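Local coordinates for uncharacterized protein MG027 (Mycoplasma genitalium, PDB 1Q8C) that is of unknown function but has a helical fold resembling NusB proteins, a likeness that leaves its cellular role open, at residues A104-L107 / C108-E112. Numbering follows the deposited sequence.
Sequences AVVL and CALSE
With chi1 of -58°, Ser111 places OG anti to its own carbonyl carbon and back over the preceding turn, where it meets Leu107 O; Leu110 CG, likewise anti to its carbonyl carbon, lies over Val106 O at 3.4 Å. Both contacts lie within one alpha helix, 100-116, at a buried part of it near the centre of this all-helical, NusB-like fold. The i to i+4 pattern is clearest at Leu110 N, which bonds to Val106 O at 3.2 Å with an N-H...O angle of 169°. At Cys108 N the evidence is less tidy: its bond to Ala104 O is 3.1 Å long but bent to 136°, and a second one, to Val105 O, is weak. Leu110 CD1 lies 4.2 Å from Val106 CG1 and equally far from Leu107 CD2, a loose apolar contact along the side of the helix. Beyond it, Leu107 packs on Phe71 and Ile75 of helix 55-81, while Val105 and Cys108 meet Val22 of helix 14-28. The buried hydroxyl of Ser111 is satisfied within its own helix: Leu107 O accepts bonds from Ser111 N at 2.9 Å and from Ser111 OG at a short 2.5 Å, the two donors approaching from opposite faces of the carbonyl plane.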
# COMPACT_ATOMS: atom_id res chain seq x y z
N ALA A 104 0.12 0.49 -5.66
CA ALA A 104 0.92 -0.32 -4.72
C ALA A 104 1.12 0.45 -3.41
O ALA A 104 1.12 -0.14 -2.33
CB ALA A 104 2.27 -0.70 -5.35
N VAL A 105 1.31 1.76 -3.54
CA VAL A 105 1.41 2.65 -2.39
C VAL A 105 0.08 2.67 -1.60
O VAL A 105 0.10 2.60 -0.37
CB VAL A 105 1.74 4.09 -2.79
CG1 VAL A 105 1.56 5.03 -1.59
CG2 VAL A 105 3.15 4.18 -3.37
N VAL A 106 -1.05 2.75 -2.29
CA VAL A 106 -2.35 2.77 -1.61
C VAL A 106 -2.64 1.40 -0.96
O VAL A 106 -3.12 1.34 0.16
CB VAL A 106 -3.51 3.15 -2.55
CG1 VAL A 106 -4.85 2.95 -1.84
CG2 VAL A 106 -3.40 4.61 -3.01
N LEU A 107 -2.37 0.30 -1.64
CA LEU A 107 -2.59 -1.02 -1.04
C LEU A 107 -1.72 -1.26 0.18
O LEU A 107 -2.11 -2.01 1.07
CB LEU A 107 -2.34 -2.12 -2.06
CG LEU A 107 -3.43 -2.17 -3.13
CD1 LEU A 107 -2.94 -2.94 -4.33
CD2 LEU A 107 -4.68 -2.79 -2.56
N CYS A 108 -0.55 -0.63 0.24
CA CYS A 108 0.33 -0.83 1.39
C CYS A 108 -0.27 -0.16 2.61
O CYS A 108 -0.26 -0.73 3.69
CB CYS A 108 1.75 -0.32 1.10
SG CYS A 108 2.95 -0.44 2.48
N ALA A 109 -0.83 1.04 2.42
CA ALA A 109 -1.48 1.82 3.47
C ALA A 109 -2.70 1.11 4.06
O ALA A 109 -2.92 1.13 5.29
CB ALA A 109 -1.89 3.19 2.91
N LEU A 110 -3.51 0.53 3.18
CA LEU A 110 -4.65 -0.30 3.55
C LEU A 110 -4.19 -1.53 4.32
O LEU A 110 -4.79 -1.92 5.31
CB LEU A 110 -5.40 -0.78 2.31
CG LEU A 110 -6.07 0.28 1.44
CD1 LEU A 110 -6.70 -0.29 0.19
CD2 LEU A 110 -7.13 0.95 2.25
N SER A 111 -3.12 -2.15 3.83
CA SER A 111 -2.60 -3.37 4.43
C SER A 111 -2.05 -3.07 5.80
O SER A 111 -2.21 -3.87 6.71
CB SER A 111 -1.49 -3.97 3.56
OG SER A 111 -1.96 -4.24 2.25
N GLU A 112 -1.45 -1.89 5.95
CA GLU A 112 -0.80 -1.52 7.19
C GLU A 112 -1.81 -1.10 8.24
O GLU A 112 -1.65 -1.40 9.42
CB GLU A 112 0.23 -0.39 6.98
CG GLU A 112 0.81 0.07 8.32
CD GLU A 112 1.90 1.13 8.24
OE1 GLU A 112 2.27 1.62 9.33
OE2 GLU A 112 2.39 1.46 7.14